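Local structure of aminoglycoside N(3)-acetyltransferase, AAC(3)-IVa (Escherichia coli, 6MN3) at residues Met3-Trp7 with Val213-Phe217; Val26-Ser32 with Gln141-Val147; Lys98-Phe104 with Ile117-Pro122; Asn152-Ala158 with Ile226-Leu231. The protein acetylates the 3-amino group of 2-deoxystreptamine aminoglycosides with acetyl-CoA and so probably confers resistance to antibiotics such as gentamicin, tobramycin and apramycin. All coordinates share one frame; numbering follows the deposited sequence.

Contact 1: residues Met3-Trp7 with Val213-Phe217; sequences MQYEW and VGHAF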
# COMPACT_ATOMS: atom_id res chain seq x y z
N MET A 3 -15.88 -19.51 -18.40
CA MET A 3 -14.89 -20.58 -18.35
C MET A 3 -13.48 -20.01 -18.27
O MET A 3 -12.62 -20.24 -19.13
CB MET A 3 -15.05 -21.50 -19.56
CG MET A 3 -15.88 -22.73 -19.27
SD MET A 3 -15.58 -24.03 -20.49
CE MET A 3 -13.80 -23.97 -20.59
N GLN A 4 -13.24 -19.25 -17.21
CA GLN A 4 -11.95 -18.59 -17.02
C GLN A 4 -10.94 -19.56 -16.43
O GLN A 4 -11.28 -20.46 -15.66
CB GLN A 4 -12.11 -17.36 -16.13
CG GLN A 4 -13.11 -16.35 -16.65
CD GLN A 4 -12.62 -14.92 -16.50
OE1 GLN A 4 -12.53 -14.18 -17.49
NE2 GLN A 4 -12.31 -14.52 -15.27
N TYR A 5 -9.67 -19.34 -16.78
CA TYR A 5 -8.60 -20.24 -16.38
C TYR A 5 -8.23 -20.03 -14.91
O TYR A 5 -8.02 -18.90 -14.47
CB TYR A 5 -7.38 -20.02 -17.27
CG TYR A 5 -6.20 -20.91 -16.93
CD1 TYR A 5 -6.23 -22.27 -17.20
CD2 TYR A 5 -5.06 -20.38 -16.34
CE1 TYR A 5 -5.16 -23.08 -16.89
CE2 TYR A 5 -3.98 -21.19 -16.03
CZ TYR A 5 -4.04 -22.54 -16.31
OH TYR A 5 -2.96 -23.34 -16.00
N GLU A 6 -8.15 -21.13 -14.16
CA GLU A 6 -7.70 -21.10 -12.78
C GLU A 6 -6.17 -21.22 -12.76
O GLU A 6 -5.62 -22.26 -13.11
CB GLU A 6 -8.35 -22.22 -11.97
CG GLU A 6 -9.87 -22.17 -11.98
CD GLU A 6 -10.50 -23.03 -10.90
OE1 GLU A 6 -9.76 -23.53 -10.02
OE2 GLU A 6 -11.74 -23.21 -10.92
N TRP A 7 -5.50 -20.14 -12.36
CA TRP A 7 -4.05 -20.07 -12.44
C TRP A 7 -3.40 -20.92 -11.36
O TRP A 7 -3.80 -20.88 -10.19
CB TRP A 7 -3.58 -18.63 -12.32
CG TRP A 7 -3.94 -17.79 -13.50
CD1 TRP A 7 -5.09 -17.08 -13.68
CD2 TRP A 7 -3.16 -17.58 -14.68
NE1 TRP A 7 -5.07 -16.44 -14.90
CE2 TRP A 7 -3.89 -16.73 -15.53
CE3 TRP A 7 -1.90 -18.02 -15.10
CZ2 TRP A 7 -3.41 -16.32 -16.77
CZ3 TRP A 7 -1.43 -17.61 -16.33
CH2 TRP A 7 -2.18 -16.77 -17.15
N VAL A 213 -0.71 -10.74 -13.64
CA VAL A 213 -0.56 -11.66 -12.52
C VAL A 213 -1.94 -12.28 -12.30
O VAL A 213 -2.87 -11.58 -11.89
CB VAL A 213 -0.06 -10.97 -11.24
CG1 VAL A 213 -0.14 -11.92 -10.06
CG2 VAL A 213 1.36 -10.47 -11.44
N GLY A 214 -2.07 -13.56 -12.58
CA GLY A 214 -3.39 -14.15 -12.62
C GLY A 214 -4.17 -13.52 -13.76
O GLY A 214 -3.67 -13.43 -14.89
N HIS A 215 -5.38 -13.07 -13.47
CA HIS A 215 -6.16 -12.32 -14.45
C HIS A 215 -5.98 -10.82 -14.30
O HIS A 215 -6.58 -10.06 -15.07
CB HIS A 215 -7.65 -12.68 -14.32
CG HIS A 215 -7.94 -14.12 -14.57
ND1 HIS A 215 -8.39 -14.59 -15.79
CD2 HIS A 215 -7.84 -15.21 -13.76
CE1 HIS A 215 -8.56 -15.90 -15.71
NE2 HIS A 215 -8.24 -16.30 -14.50
N ALA A 216 -5.16 -10.37 -13.36
CA ALA A 216 -5.10 -8.97 -12.98
C ALA A 216 -4.06 -8.22 -13.79
O ALA A 216 -2.99 -8.75 -14.10
CB ALA A 216 -4.80 -8.82 -11.49
N PHE A 217 -4.38 -6.97 -14.12
CA PHE A 217 -3.38 -6.01 -14.58
C PHE A 217 -2.51 -5.62 -13.39
O PHE A 217 -3.01 -5.07 -12.40
CB PHE A 217 -4.08 -4.80 -15.18
CG PHE A 217 -3.14 -3.73 -15.67
CD1 PHE A 217 -3.16 -2.46 -15.10
CD2 PHE A 217 -2.26 -3.98 -16.71
CE1 PHE A 217 -2.30 -1.47 -15.55
CE2 PHE A 217 -1.40 -2.99 -17.17
CZ PHE A 217 -1.43 -1.74 -16.58
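One hydrogen bond joins Met3-Trp7 to Val213-Phe217: His215 NE2 donates to Tyr5 O over 2.6 Å. The N-H points at the oxygen with an angle of 148°, and the acceptor lies close to the imidazole plane while the donor lies in the carbonyl plane, a geometry that, with the groups on both faces, restrains the rotation of the ring. The phenol end of Tyr5 leads the other way, to Glu11 on helix 9-19.

The aromatic contact is edge-to-face. Trp7 presents the NE1 edge of its pyrrole ring to one face of His215, with planes at 81° and ring centroids 4.4 Å apart. Gln4 covers the opposite face, its amide nearly parallel to the imidazole and its NE2 offset toward the rim, 4.0 Å from His215 CE1.

A CH-pi contact completes the set. Gly214 CA sits 3.6 Å from the centroid of the five-membered ring of Trp7, almost on the ring normal, and Gly214 O continues over the same face, 3.4 Å from Trp7 CE2. On its other side the indole is covered by Tyr5 CD2 from its own segment.

Gly214 and His215 are the central pair of a type II' turn, closed by Val213 and Ala216 bonding each other's backbone at both N and O. The arrangement is that of a two-residue beta hairpin, linking strands 208-213 and 216-222 at the sheet margin, against which the N-terminal arm lies.

Contact 2: residues Val26-Ser32 with Gln141-Val147; sequences VLLVHSS and QVLLLGV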
# COMPACT_ATOMS: atom_id res chain seq x y z
N VAL A 26 12.50 -6.58 -0.76
CA VAL A 26 11.32 -6.19 -0.00
C VAL A 26 10.24 -5.80 -0.99
O VAL A 26 10.49 -5.02 -1.92
CB VAL A 26 11.63 -5.04 0.97
CG1 VAL A 26 10.37 -4.56 1.66
CG2 VAL A 26 12.66 -5.49 1.99
N LEU A 27 9.03 -6.34 -0.81
CA LEU A 27 7.93 -6.14 -1.75
C LEU A 27 6.67 -5.78 -0.97
O LEU A 27 6.14 -6.59 -0.21
CB LEU A 27 7.70 -7.39 -2.59
CG LEU A 27 6.60 -7.31 -3.65
CD1 LEU A 27 6.96 -6.31 -4.73
CD2 LEU A 27 6.33 -8.68 -4.24
N LEU A 28 6.19 -4.55 -1.17
CA LEU A 28 4.93 -4.09 -0.60
C LEU A 28 3.83 -4.28 -1.65
O LEU A 28 3.94 -3.77 -2.76
CB LEU A 28 5.01 -2.63 -0.17
CG LEU A 28 3.68 -1.98 0.20
CD1 LEU A 28 3.08 -2.64 1.43
CD2 LEU A 28 3.84 -0.48 0.41
N VAL A 29 2.79 -5.02 -1.28
CA VAL A 29 1.77 -5.45 -2.23
C VAL A 29 0.42 -4.88 -1.81
O VAL A 29 -0.07 -5.18 -0.72
CB VAL A 29 1.70 -6.98 -2.34
CG1 VAL A 29 0.55 -7.40 -3.24
CG2 VAL A 29 3.02 -7.53 -2.85
N HIS A 30 -0.16 -4.05 -2.68
CA HIS A 30 -1.56 -3.67 -2.60
C HIS A 30 -2.32 -4.50 -3.62
O HIS A 30 -1.97 -4.51 -4.80
CB HIS A 30 -1.74 -2.18 -2.89
CG HIS A 30 -0.71 -1.30 -2.23
ND1 HIS A 30 -0.87 -0.79 -0.96
CD2 HIS A 30 0.48 -0.85 -2.67
CE1 HIS A 30 0.18 -0.06 -0.65
NE2 HIS A 30 1.02 -0.08 -1.67
N SER A 31 -3.36 -5.19 -3.17
CA SER A 31 -4.00 -6.20 -4.00
C SER A 31 -5.51 -6.10 -3.94
O SER A 31 -6.09 -5.60 -2.97
CB SER A 31 -3.57 -7.61 -3.58
OG SER A 31 -3.97 -7.88 -2.25
N SER A 32 -6.14 -6.58 -5.01
CA SER A 32 -7.58 -6.83 -5.06
C SER A 32 -7.75 -8.25 -5.57
O SER A 32 -7.55 -8.52 -6.76
CB SER A 32 -8.29 -5.83 -5.96
OG SER A 32 -9.44 -6.42 -6.55
N GLN A 141 10.17 -2.75 -3.47
CA GLN A 141 9.32 -2.66 -4.65
C GLN A 141 7.86 -2.59 -4.21
O GLN A 141 7.46 -3.20 -3.21
CB GLN A 141 9.52 -3.87 -5.57
CG GLN A 141 10.83 -3.88 -6.32
CD GLN A 141 11.00 -5.13 -7.17
OE1 GLN A 141 10.99 -6.25 -6.65
NE2 GLN A 141 11.14 -4.95 -8.48
N VAL A 142 7.06 -1.85 -4.97
CA VAL A 142 5.63 -1.71 -4.72
C VAL A 142 4.89 -2.40 -5.85
O VAL A 142 5.06 -2.04 -7.03
CB VAL A 142 5.21 -0.24 -4.59
CG1 VAL A 142 3.71 -0.14 -4.36
CG2 VAL A 142 5.97 0.43 -3.45
N LEU A 143 4.08 -3.38 -5.51
CA LEU A 143 3.31 -4.16 -6.47
C LEU A 143 1.85 -3.74 -6.36
O LEU A 143 1.21 -3.96 -5.32
CB LEU A 143 3.48 -5.65 -6.23
CG LEU A 143 2.62 -6.57 -7.11
CD1 LEU A 143 2.89 -6.29 -8.58
CD2 LEU A 143 2.88 -8.03 -6.78
N LEU A 144 1.32 -3.14 -7.42
CA LEU A 144 -0.10 -2.81 -7.52
C LEU A 144 -0.78 -3.97 -8.24
O LEU A 144 -0.63 -4.13 -9.45
CB LEU A 144 -0.30 -1.49 -8.25
CG LEU A 144 0.40 -0.27 -7.66
CD1 LEU A 144 -0.11 1.00 -8.32
CD2 LEU A 144 0.20 -0.21 -6.15
N LEU A 145 -1.54 -4.76 -7.49
CA LEU A 145 -2.08 -6.03 -7.96
C LEU A 145 -3.59 -5.89 -8.17
O LEU A 145 -4.38 -6.07 -7.24
CB LEU A 145 -1.75 -7.14 -6.97
CG LEU A 145 -1.93 -8.57 -7.46
CD1 LEU A 145 -1.37 -8.70 -8.86
CD2 LEU A 145 -1.26 -9.55 -6.51
N GLY A 146 -3.98 -5.57 -9.40
CA GLY A 146 -5.39 -5.39 -9.69
C GLY A 146 -6.00 -4.14 -9.12
O GLY A 146 -7.23 -4.05 -9.02
N VAL A 147 -5.18 -3.16 -8.73
CA VAL A 147 -5.64 -1.87 -8.25
C VAL A 147 -4.82 -0.79 -8.92
O VAL A 147 -3.72 -1.02 -9.42
CB VAL A 147 -5.55 -1.74 -6.71
CG1 VAL A 147 -6.43 -2.76 -6.02
CG2 VAL A 147 -4.10 -1.86 -6.25
O HOH W 1 13.12 -5.26 -4.13
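His30 swings its ring back beside its own backbone N (chi1 -42°), which lays CD2 against Leu144 CD2 at 3.5 Å; the two side chains run side by side in the same direction. Val142 CG1 reaches the same ring at its edge, close to the plane, 3.7 Å from His30 CD2. Among the residues on the other face of the sheet, Leu27 extends CG away from its backbone N (chi1 -179°), and CD1 then leans across to Gln141 CB at 3.6 Å and to Leu143 CB. Val29 CG2 stands alongside Leu143 CB at 3.9 Å.

The backbones form a parallel beta ladder between strands 26-31 and 141-145, central in the mixed sheet of this antibiotic N-acetyltransferase fold. Leu28 N, His30 N and Ser32 N donate to the carbonyls of Gln141, Leu143 and Leu145, while Val26, Leu28 and His30 accept from the NH groups of the same three residues. The bond from Leu145 N to His30 O spans 2.7 Å. Strand 59-63 lies beyond 26-31 and strand 216-222 beyond 141-145.

Helix 42-54 packs on the Leu27, Leu143 and Leu145 side through Leu54, Leu50 and Leu46. The Gln141 amide is held by the backbone of Thr22 and Gly20. Past the strand ends, Val147 CG1 meets Ser32 CB at 3.6 Å, where Ser32 occupies the N-cap of helix 33-36; Val147 CG2 reaches back to His30 O at 3.7 Å.

Contact 3: residues Lys98-Phe104 with Ile117-Pro122; sequences KRSAHPF and ISDPLP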
# COMPACT_ATOMS: atom_id res chain seq x y z
N LYS A 98 4.63 -10.64 11.03
CA LYS A 98 4.51 -9.63 12.06
C LYS A 98 3.48 -8.58 11.65
O LYS A 98 3.09 -8.48 10.48
CB LYS A 98 5.87 -8.98 12.33
CG LYS A 98 7.06 -9.92 12.21
CD LYS A 98 6.98 -11.09 13.18
CE LYS A 98 8.11 -12.08 12.95
NZ LYS A 98 7.88 -13.39 13.64
N ARG A 99 3.05 -7.79 12.62
CA ARG A 99 2.01 -6.80 12.40
C ARG A 99 2.25 -5.62 13.34
O ARG A 99 2.64 -5.81 14.50
CB ARG A 99 0.62 -7.40 12.64
CG ARG A 99 -0.50 -6.70 11.90
CD ARG A 99 -1.83 -7.35 12.23
NE ARG A 99 -2.93 -6.76 11.47
CZ ARG A 99 -4.21 -6.96 11.74
NH1 ARG A 99 -4.56 -7.74 12.75
NH2 ARG A 99 -5.15 -6.38 11.00
N SER A 100 2.02 -4.41 12.83
CA SER A 100 2.23 -3.22 13.64
C SER A 100 1.20 -3.15 14.76
O SER A 100 0.10 -3.69 14.66
CB SER A 100 2.15 -1.97 12.77
OG SER A 100 3.07 -2.03 11.69
N ALA A 101 1.57 -2.47 15.84
CA ALA A 101 0.73 -2.37 17.03
C ALA A 101 0.04 -1.01 17.12
O ALA A 101 0.03 -0.36 18.16
CB ALA A 101 1.55 -2.64 18.28
N HIS A 102 -0.54 -0.55 16.01
CA HIS A 102 -1.28 0.69 15.97
C HIS A 102 -2.34 0.58 14.89
O HIS A 102 -2.22 -0.24 13.98
CB HIS A 102 -0.36 1.90 15.72
CG HIS A 102 0.62 1.70 14.61
ND1 HIS A 102 0.28 1.85 13.28
CD2 HIS A 102 1.94 1.37 14.63
CE1 HIS A 102 1.34 1.62 12.53
NE2 HIS A 102 2.36 1.33 13.32
N PRO A 103 -3.41 1.39 14.97
CA PRO A 103 -4.53 1.22 14.03
C PRO A 103 -4.17 1.44 12.56
O PRO A 103 -5.00 1.12 11.70
CB PRO A 103 -5.55 2.27 14.50
CG PRO A 103 -4.76 3.24 15.32
CD PRO A 103 -3.70 2.42 15.98
N PHE A 104 -2.99 1.95 12.25
CA PHE A 104 -2.57 2.09 10.87
C PHE A 104 -1.50 1.06 10.55
O PHE A 104 -0.40 1.40 10.08
CB PHE A 104 -2.06 3.51 10.61
CG PHE A 104 -2.87 4.57 11.30
CD1 PHE A 104 -4.17 4.84 10.90
CD2 PHE A 104 -2.33 5.30 12.35
CE1 PHE A 104 -4.92 5.81 11.53
CE2 PHE A 104 -3.08 6.27 12.99
CZ PHE A 104 -4.37 6.53 12.58
N ILE A 117 8.09 -3.21 10.64
CA ILE A 117 6.92 -3.21 11.51
C ILE A 117 7.17 -2.50 12.85
O ILE A 117 6.20 -2.04 13.48
CB ILE A 117 6.45 -4.66 11.73
CG1 ILE A 117 5.86 -5.23 10.43
CG2 ILE A 117 5.45 -4.79 12.87
CD1 ILE A 117 4.69 -4.43 9.90
N SER A 118 8.43 -2.32 13.25
CA SER A 118 8.77 -1.99 14.63
C SER A 118 8.17 -0.68 15.14
O SER A 118 8.03 -0.52 16.36
CB SER A 118 10.29 -1.93 14.78
OG SER A 118 10.81 -0.77 14.16
N ASP A 119 7.82 0.26 14.26
CA ASP A 119 7.60 1.62 14.73
C ASP A 119 6.25 1.79 15.43
O ASP A 119 5.28 1.11 15.10
CB ASP A 119 7.69 2.59 13.57
CG ASP A 119 9.09 2.67 12.98
OD1 ASP A 119 9.95 1.86 13.39
OD2 ASP A 119 9.32 3.53 12.12
N PRO A 120 6.18 2.70 16.42
CA PRO A 120 4.90 2.96 17.10
C PRO A 120 3.91 3.72 16.23
O PRO A 120 4.10 3.81 15.01
CB PRO A 120 5.32 3.79 18.32
CG PRO A 120 6.57 4.48 17.88
CD PRO A 120 7.28 3.51 16.98
N LEU A 121 2.87 4.28 16.83
CA LEU A 121 1.80 4.92 16.07
C LEU A 121 2.35 6.15 15.36
O LEU A 121 2.83 7.08 16.02
CB LEU A 121 0.64 5.30 16.99
CG LEU A 121 -0.73 5.56 16.33
CD1 LEU A 121 -1.87 5.44 17.34
CD2 LEU A 121 -0.80 6.91 15.62
N PRO A 122 2.29 6.21 14.02
CA PRO A 122 2.73 7.42 13.31
C PRO A 122 1.57 8.33 12.94
O PRO A 122 0.55 7.86 12.42
CB PRO A 122 3.43 6.86 12.07
CG PRO A 122 3.04 5.37 11.99
CD PRO A 122 2.02 5.12 13.07
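The backbones of Lys98-Phe104 and Ile117-Pro122 draw close at two places, with Ser100 CA 5.2 Å from Ile117 CA and His102 CA equally far from Leu121 CA. At the first, Ile117 drives its CG2 branch against the backbone of Arg99, 3.3 Å from Arg99 C, while CD1 reaches Ser100 OG at 3.4 Å. At the second, His102 turns its ring between its own N and carbonyl carbon (chi1 47°), toward the opposing loop. Pro122 CD rests over the centre of one imidazole face, 3.7 Å from the ring centroid, a CH-pi contact. The edge of that ring faces Asp119 O, 3.4 Å from His102 CD2. Leu121 divides its two methyls: CD1 packs on Pro103 CD at 3.8 Å, and CD2 meets the edge of the Phe104 ring at CE2, 3.5 Å away.

Cys172 of strand 168-174 lies against Pro103, Phe104 and Leu121. The carboxylate of Asp119 leads away from Lys98-Phe104 to a salt bridge with Arg134 of helix 131-137. The contact is mainly apolar packing that joins edge strand 98-99 and the proline-containing loop after it to the end of helix 113-117 and the loop that follows.

Contact 4: residues Asn152-Ala158 with Ile226-Leu231; sequences NTTLHLA and IVATAL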
# COMPACT_ATOMS: atom_id res chain seq x y z
N ASN A 152 -1.94 3.31 -4.02
CA ASN A 152 -0.50 3.39 -3.82
C ASN A 152 -0.19 4.22 -2.58
O ASN A 152 0.04 5.43 -2.69
CB ASN A 152 0.18 3.98 -5.06
CG ASN A 152 1.69 3.81 -5.03
OD1 ASN A 152 2.27 3.42 -4.01
ND2 ASN A 152 2.34 4.09 -6.15
N THR A 153 -0.16 3.57 -1.42
CA THR A 153 0.02 4.28 -0.16
C THR A 153 1.32 5.07 -0.13
O THR A 153 1.40 6.13 0.52
CB THR A 153 -0.04 3.28 1.00
OG1 THR A 153 -1.35 2.71 1.07
CG2 THR A 153 0.28 3.95 2.33
N THR A 154 2.35 4.60 -0.84
CA THR A 154 3.63 5.30 -0.86
C THR A 154 3.48 6.74 -1.36
O THR A 154 4.26 7.61 -0.97
CB THR A 154 4.63 4.52 -1.73
OG1 THR A 154 4.82 3.21 -1.17
CG2 THR A 154 5.98 5.23 -1.79
N LEU A 155 2.47 7.00 -2.19
CA LEU A 155 2.23 8.37 -2.63
C LEU A 155 1.85 9.28 -1.46
O LEU A 155 2.21 10.46 -1.46
CB LEU A 155 1.14 8.39 -3.70
CG LEU A 155 1.59 7.93 -5.08
CD1 LEU A 155 0.44 7.92 -6.07
CD2 LEU A 155 2.73 8.81 -5.59
N HIS A 156 1.13 8.75 -0.47
CA HIS A 156 0.83 9.54 0.72
C HIS A 156 2.10 9.91 1.47
O HIS A 156 2.20 11.00 2.04
CB HIS A 156 -0.13 8.77 1.63
CG HIS A 156 -1.56 8.87 1.22
ND1 HIS A 156 -2.26 10.05 1.23
CD2 HIS A 156 -2.43 7.92 0.80
CE1 HIS A 156 -3.50 9.83 0.83
NE2 HIS A 156 -3.63 8.54 0.56
N LEU A 157 3.08 9.00 1.49
CA LEU A 157 4.37 9.32 2.08
C LEU A 157 5.05 10.46 1.32
O LEU A 157 5.70 11.32 1.92
CB LEU A 157 5.26 8.08 2.09
CG LEU A 157 6.77 8.26 2.25
CD1 LEU A 157 7.12 8.82 3.63
CD2 LEU A 157 7.49 6.94 2.02
N ALA A 158 4.89 10.48 -0.01
CA ALA A 158 5.50 11.54 -0.81
C ALA A 158 4.90 12.90 -0.49
O ALA A 158 5.62 13.90 -0.45
CB ALA A 158 5.35 11.22 -2.29
N ILE A 226 8.75 5.91 -6.96
CA ILE A 226 7.44 6.49 -6.64
C ILE A 226 7.62 7.80 -5.89
O ILE A 226 6.98 8.81 -6.19
CB ILE A 226 6.59 5.50 -5.84
CG1 ILE A 226 6.27 4.27 -6.68
CG2 ILE A 226 5.30 6.16 -5.36
CD1 ILE A 226 5.62 3.16 -5.89
N VAL A 227 8.50 7.80 -4.89
CA VAL A 227 8.69 8.99 -4.06
C VAL A 227 9.40 10.09 -4.85
O VAL A 227 8.97 11.25 -4.84
CB VAL A 227 9.46 8.63 -2.78
CG1 VAL A 227 9.98 9.88 -2.09
CG2 VAL A 227 8.57 7.83 -1.84
N ALA A 228 10.47 9.74 -5.55
CA ALA A 228 11.24 10.74 -6.29
C ALA A 228 10.40 11.40 -7.37
O ALA A 228 10.45 12.62 -7.55
CB ALA A 228 12.50 10.11 -6.88
N THR A 229 9.63 10.60 -8.12
CA THR A 229 8.79 11.15 -9.17
C THR A 229 7.73 12.08 -8.58
O THR A 229 7.51 13.18 -9.09
CB THR A 229 8.14 10.02 -9.96
OG1 THR A 229 9.16 9.17 -10.51
CG2 THR A 229 7.29 10.58 -11.10
N ALA A 230 7.07 11.64 -7.51
CA ALA A 230 6.00 12.44 -6.92
C ALA A 230 6.53 13.72 -6.29
O ALA A 230 5.88 14.77 -6.37
CB ALA A 230 5.23 11.61 -5.90
N LEU A 231 7.71 13.65 -5.67
CA LEU A 231 8.29 14.84 -5.06
C LEU A 231 8.58 15.92 -6.10
O LEU A 231 8.50 17.11 -5.79
CB LEU A 231 9.57 14.48 -4.30
CG LEU A 231 9.38 13.82 -2.93
CD1 LEU A 231 10.72 13.60 -2.24
CD2 LEU A 231 8.45 14.65 -2.06
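Ile226 lies over the start of helix 154-161 and touches three residues there. Its CD1 meets the amide of Asn152, 3.4 Å from ND2, the two side chains approaching from opposite directions. With CG1 beside the backbone N (chi1 -64°), the CG2 branch is left anti to it and fits between Thr154 CG2 and Leu155 CD2, at 3.8 and 3.7 Å respectively, crossing both side chains at about a right angle. Both ends of the Asn152 amide have partners: OD1 accepts a weak capping bond from Thr154 N, and ND2 donates to His149.

Ala158, one turn on from Thr154, presents its methyl to the neighbouring helix. Ala158 CB and Ala230 CB are 3.6 Å apart, and Leu155 CD2 also reaches Ala230 CB. Such small residues let helices 154-158 and 226-231 approach to 8.8 Å between axes, crossing at -46°. This is helix-helix packing within the antibiotic N-acetyltransferase fold, on the side of the central sheet where Val142 touches Asn152, Thr154 and Ile226. His156, which takes no part in this interface, lies beside Cys192 and Glu159, consistent with a Cys-His-Glu triad.

Val227 supplies the third large patch. Its CG2 packs on Thr154 CG2 at 3.7 Å and more loosely on Leu157 CD2. Leu231, farther along, brings CD2 to within 3.3 Å of Ala158 O. Val132 of helix 131-137 covers Thr154 and Leu157.

Overall arrangement
Contacts 1 and 2 meet on adjacent strands of the central sheet, their centres 17 Å apart: Phe217 O probably accepts from Gly146 N, and Val213 CB packs on Leu145 CD1 at 3.5 Å. Contact 4 touches contact 2 on the His30 and Val142 face, where Ile226 CD1 is 3.7 Å from Val142 CB. Contact 3 touches none of the others and lies across the chain's centre from contact 1, their centres about 33 Å apart; its nearest atoms are about 8 Å from those of contact 4. Contact 4 includes His156 of the possible Cys-His-Glu triad, and its Leu155 side chain is about 13 Å from the zinc bound by Cys191, His243, Cys249 and Cys252.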